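Local coordinates for GTPase HflX (Sulfolobus solfataricus P2, PDB 2QTF), which hydrolyses GTP, for which it is specific, and associates with the 50S ribosomal subunit, perhaps acting in protein synthesis or ribosome biogenesis, at residues D329-S334 and L341-D346; I182-V185 and G191-S194. One frame throughout, in Å; residues are numbered along the deposited sequence.

Overall arrangement
Both contacts lie in the GTP-binding domain and reach its mixed sheet, where strand 181-185 runs inside and strand 327-332 at one border. Going along the chain from the N terminus, contact 2 comes first: strand 181-185 leads through a short loop into helix 192-200, and 191-194 packs back on the strand just left. Contact 1 closes much later and in the same manner, with 329-334 running off an outermost strand and 341-346 returning as the start of the last helix. The two are in series, neither nested nor crossed, their centres about 13 Å apart. Helix 192-200 links them, since L195 touches both I333 and L344 of contact 1.

Contact 1 of 2, residues D329-S334 and L341-D346; sequences DVIPIS and LELLRD
I331 reaches from the border strand to the first turn of the last helix, and its side chain can be followed atom by atom. I331 CB lies 3.8 Å from L343 CD2, and the branch methyl CG2 touches that same leucine methyl, the two side chains sliding past each other in opposite directions. The longer branch goes elsewhere. With CG1 set between the backbone N and the carbonyl carbon (chi1 60°) and chi2 extended, I331 CD1 is carried onto the helix backbone, 3.6 Å from L344 CA. There I331 CD1 also meets L344 CD1 at 4.0 Å, the isoleucine and leucine chains crossing at about a right angle. I331 thus divides its contacts between L343 and L344.

Two residues on, I333 CG2 rests 4.2 Å from L344 CB, while I333 CB faces L341 CD1. L341 CD1 also lies 3.8 Å from S334 O, where the strand has given way to loop. S334 OG bonds D303 OD1 and the amide of K337; S334 and D303 are both inferred to bind GTP. Beyond the leucines, L195 of helix 192-200 touches both I333 and L344. Within the two segments the side chains meet through aliphatic groups only, with one leucine methyl against S334 O, so van der Waals packing joins helix to border strand, and polar ties come from D329 to K347 and P332 O to N340.

Contact 2 of 2, residues I182-V185 and G191-S194; sequences IGIV and GKTS. With SO4 (sulfate ion), chain F; ACT (acetate ion), chain H.
K192 lays its aliphatic chain along the end of strand 181-185 and sends its amine to a bound sulfate. I184 CG2 sits 3.8 Å from K192 CG, the two side chains running past one another in opposite directions, and K192 CD lies 3.6 Å from V185 C, at the end of the strand. Bends at chi3 (-50°) and chi4 (-66°) then curl the lysine back over the helix start, bringing K192 NZ within 2.9 Å of sulfate O3. The same nitrogen bonds acetate OXT and the carbonyl of G186, so the ammonium has several partners.

Backbone amides complete the cradle: K192 N points at sulfate O3 with an N-H...O angle of 154°, G191 N bonds sulfate O2 at 2.9 Å, and T193 N donates to sulfate O1. T193 OG1 also donates to sulfate O1, at 3.0 Å, and N189 N adds a further amide. Cutting K192 back to an alanine would probably leave sulfate O3 without its ammonium partner and remove the CG contact with I184 CG2.

Farther out, S194 OG donates to G191 O at 2.7 Å, a bond closing over the helix start from its N-cap residue, while V264 of the neighbouring strand touches both I184 and K192. The sulfate, probably from the crystallisation liquor, occupies a nest of amides at a helix N terminus, consistent with a phosphate position of GTP. The loop between strand and helix, with K192 and T193 at the helix start, is the P-loop (Walker A) of TRAFAC GTPases.

Contact 1 of 2, residues D329-S334 and L341-D346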
loop_
_atom_site.group_PDB
_atom_site.type_symbol
_atom_site.label_atom_id
_atom_site.label_comp_id
_atom_site.label_asym_id
_atom_site.label_seq_id
_atom_site.Cartn_x
_atom_site.Cartn_y
_atom_site.Cartn_z
ATOM N N ASP A 329 9.693 -13.791 -16.494
ATOM C CA ASP A 329 10.533 -12.960 -17.297
ATOM C C ASP A 329 10.800 -11.692 -16.560
ATOM O O ASP A 329 10.201 -11.464 -15.507
ATOM C CB ASP A 329 9.788 -12.581 -18.602
ATOM C CG ASP A 329 10.776 -12.366 -19.778
ATOM O OD1 ASP A 329 11.981 -12.146 -19.486
ATOM O OD2 ASP A 329 10.347 -12.454 -20.943
ATOM N N VAL A 330 11.701 -10.886 -17.100
ATOM C CA VAL A 330 12.092 -9.583 -16.565
ATOM C C VAL A 330 12.034 -8.593 -17.722
ATOM O O VAL A 330 12.790 -8.797 -18.707
ATOM C CB VAL A 330 13.556 -9.630 -15.924
ATOM C CG1 VAL A 330 13.874 -8.307 -15.317
ATOM C CG2 VAL A 330 13.634 -10.638 -14.755
ATOM N N ILE A 331 11.135 -7.585 -17.667
ATOM C CA ILE A 331 10.991 -6.581 -18.756
ATOM C C ILE A 331 11.105 -5.146 -18.239
ATOM O O ILE A 331 10.700 -4.855 -17.146
ATOM C CB ILE A 331 9.692 -6.800 -19.584
ATOM C CG1 ILE A 331 8.463 -6.674 -18.658
ATOM C CG2 ILE A 331 9.742 -8.315 -20.066
ATOM C CD1 ILE A 331 7.043 -6.838 -19.308
ATOM N N PRO A 332 11.635 -4.251 -19.057
ATOM C CA PRO A 332 11.601 -2.839 -18.719
ATOM C C PRO A 332 10.386 -2.199 -19.298
ATOM O O PRO A 332 10.048 -2.456 -20.515
ATOM C CB PRO A 332 12.847 -2.292 -19.456
ATOM C CG PRO A 332 12.921 -3.249 -20.763
ATOM C CD PRO A 332 12.363 -4.560 -20.328
ATOM N N ILE A 333 9.732 -1.363 -18.515
ATOM C CA ILE A 333 8.591 -0.635 -19.037
ATOM C C ILE A 333 8.595 0.768 -18.483
ATOM O O ILE A 333 9.314 1.071 -17.497
ATOM C CB ILE A 333 7.220 -1.265 -18.554
ATOM C CG1 ILE A 333 7.162 -1.206 -16.988
ATOM C CG2 ILE A 333 7.084 -2.707 -19.126
ATOM C CD1 ILE A 333 5.763 -1.657 -16.383
ATOM N N SER A 334 7.751 1.623 -19.038
ATOM C CA SER A 334 7.389 2.875 -18.355
ATOM C C SER A 334 5.870 2.960 -18.356
ATOM O O SER A 334 5.258 3.195 -19.402
ATOM C CB SER A 334 7.991 4.102 -18.977
ATOM O OG SER A 334 7.317 5.189 -18.342
ATOM N N LEU A 341 4.544 -1.128 -23.455
ATOM C CA LEU A 341 3.310 -1.680 -22.950
ATOM C C LEU A 341 2.738 -2.837 -23.774
ATOM O O LEU A 341 2.075 -3.767 -23.224
ATOM C CB LEU A 341 2.319 -0.554 -22.755
ATOM C CG LEU A 341 2.496 -0.016 -21.296
ATOM C CD1 LEU A 341 3.762 -0.168 -20.366
ATOM C CD2 LEU A 341 2.194 1.324 -21.441
ATOM N N GLU A 342 3.123 -2.881 -25.043
ATOM C CA GLU A 342 2.737 -3.983 -25.879
ATOM C C GLU A 342 3.543 -5.193 -25.459
ATOM O O GLU A 342 3.035 -6.293 -25.372
ATOM C CB GLU A 342 2.949 -3.666 -27.365
ATOM C CG GLU A 342 2.531 -4.906 -28.285
ATOM C CD GLU A 342 1.025 -5.290 -28.295
ATOM O OE1 GLU A 342 0.233 -4.435 -27.899
ATOM O OE2 GLU A 342 0.717 -6.440 -28.781
ATOM N N LEU A 343 4.817 -4.986 -25.116
ATOM C CA LEU A 343 5.552 -6.134 -24.540
ATOM C C LEU A 343 4.927 -6.650 -23.255
ATOM O O LEU A 343 4.808 -7.857 -23.062
ATOM C CB LEU A 343 7.057 -5.772 -24.263
ATOM C CG LEU A 343 7.980 -6.826 -23.604
ATOM C CD1 LEU A 343 8.078 -8.107 -24.400
ATOM C CD2 LEU A 343 9.412 -6.171 -23.350
ATOM N N LEU A 344 4.549 -5.744 -22.382
ATOM C CA LEU A 344 3.998 -6.116 -21.074
ATOM C C LEU A 344 2.656 -6.891 -21.373
ATOM O O LEU A 344 2.404 -7.997 -20.833
ATOM C CB LEU A 344 3.626 -4.807 -20.359
ATOM C CG LEU A 344 2.704 -4.981 -19.093
ATOM C CD1 LEU A 344 3.421 -5.788 -18.051
ATOM C CD2 LEU A 344 2.227 -3.611 -18.456
ATOM N N ARG A 345 1.790 -6.292 -22.200
ATOM C CA ARG A 345 0.603 -7.058 -22.694
ATOM C C ARG A 345 0.892 -8.418 -23.209
ATOM O O ARG A 345 0.251 -9.369 -22.785
ATOM C CB ARG A 345 -0.157 -6.189 -23.795
ATOM C CG ARG A 345 -1.414 -6.917 -24.449
ATOM C CD ARG A 345 -1.971 -5.999 -25.612
ATOM N NE ARG A 345 -3.071 -6.704 -26.286
ATOM C CZ ARG A 345 -2.870 -7.629 -27.176
ATOM N NH1 ARG A 345 -1.603 -7.903 -27.527
ATOM N NH2 ARG A 345 -3.919 -8.212 -27.756
ATOM N N ASP A 346 1.824 -8.578 -24.183
ATOM C CA ASP A 346 2.116 -9.855 -24.719
ATOM C C ASP A 346 2.671 -10.856 -23.654
ATOM O O ASP A 346 2.400 -12.063 -23.691
ATOM C CB ASP A 346 3.162 -9.737 -25.784
ATOM C CG ASP A 346 2.610 -9.032 -27.089
ATOM O OD1 ASP A 346 1.375 -9.047 -27.207
ATOM O OD2 ASP A 346 3.427 -8.473 -27.841
#

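Contact 2 of 2, residues I182-V185 and G191-S194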
loop_
_atom_site.group_PDB
_atom_site.type_symbol
_atom_site.label_atom_id
_atom_site.label_comp_id
_atom_site.label_asym_id
_atom_site.label_seq_id
_atom_site.Cartn_x
_atom_site.Cartn_y
_atom_site.Cartn_z
ATOM N N ILE A 182 -3.656 -12.499 -11.591
ATOM C CA ILE A 182 -2.280 -12.051 -11.588
ATOM C C ILE A 182 -2.242 -10.892 -10.599
ATOM O O ILE A 182 -2.901 -9.893 -10.796
ATOM C CB ILE A 182 -1.829 -11.641 -12.971
ATOM C CG1 ILE A 182 -1.920 -12.901 -13.892
ATOM C CG2 ILE A 182 -0.348 -11.157 -12.957
ATOM C CD1 ILE A 182 -1.257 -12.698 -15.280
ATOM N N GLY A 183 -1.512 -11.092 -9.512
ATOM C CA GLY A 183 -1.393 -10.067 -8.471
ATOM C C GLY A 183 -0.179 -9.150 -8.733
ATOM O O GLY A 183 0.894 -9.593 -9.115
ATOM N N ILE A 184 -0.361 -7.847 -8.533
ATOM C CA ILE A 184 0.720 -6.888 -8.686
ATOM C C ILE A 184 1.235 -6.572 -7.294
ATOM O O ILE A 184 0.450 -6.033 -6.421
ATOM C CB ILE A 184 0.146 -5.587 -9.319
ATOM C CG1 ILE A 184 -0.295 -5.941 -10.793
ATOM C CG2 ILE A 184 1.269 -4.408 -9.441
ATOM C CD1 ILE A 184 -1.177 -4.889 -11.483
ATOM N N VAL A 185 2.540 -6.805 -7.096
ATOM C CA VAL A 185 3.217 -6.531 -5.828
ATOM C C VAL A 185 4.446 -5.664 -6.044
ATOM O O VAL A 185 4.891 -5.425 -7.193
ATOM C CB VAL A 185 3.654 -7.843 -5.129
ATOM C CG1 VAL A 185 2.386 -8.640 -4.812
ATOM C CG2 VAL A 185 4.606 -8.669 -6.101
ATOM N N GLY A 191 5.306 2.338 -8.731
ATOM C CA GLY A 191 4.396 2.484 -9.924
ATOM C C GLY A 191 3.347 1.391 -10.047
ATOM O O GLY A 191 2.732 1.203 -11.128
ATOM N N LYS A 192 3.030 0.727 -8.948
ATOM C CA LYS A 192 1.987 -0.310 -9.037
ATOM C C LYS A 192 0.579 0.168 -9.465
ATOM O O LYS A 192 -0.069 -0.526 -10.216
ATOM C CB LYS A 192 1.776 -1.023 -7.663
ATOM C CG LYS A 192 2.979 -1.886 -7.196
ATOM C CD LYS A 192 2.610 -2.602 -5.823
ATOM C CE LYS A 192 2.050 -1.637 -4.775
ATOM N NZ LYS A 192 2.981 -0.596 -4.237
ATOM N N THR A 193 0.082 1.303 -8.915
ATOM C CA THR A 193 -1.242 1.828 -9.316
ATOM C C THR A 193 -1.174 2.259 -10.790
ATOM O O THR A 193 -2.090 1.934 -11.547
ATOM C CB THR A 193 -1.581 3.031 -8.414
ATOM O OG1 THR A 193 -1.605 2.538 -7.101
ATOM C CG2 THR A 193 -2.919 3.690 -8.767
ATOM N N SER A 194 -0.050 2.864 -11.210
ATOM C CA SER A 194 0.065 3.351 -12.604
ATOM C C SER A 194 0.067 2.156 -13.508
ATOM O O SER A 194 -0.571 2.217 -14.563
ATOM C CB SER A 194 1.289 4.218 -12.913
ATOM O OG SER A 194 2.429 3.457 -12.645
HETATM S S SO4 F . 2.646 2.646 -6.017
HETATM O O1 SO4 F . 1.278 2.379 -6.417
HETATM O O2 SO4 F . 3.345 3.485 -6.971
HETATM O O3 SO4 F . 3.557 1.515 -6.128
HETATM O O4 SO4 F . 2.700 3.286 -4.680
HETATM C C ACT H . 0.964 0.566 -1.321
HETATM O O ACT H . 0.092 -0.387 -1.556
HETATM O OXT ACT H . 2.224 0.409 -1.574
HETATM C CH3 ACT H . 0.456 1.868 -0.688
#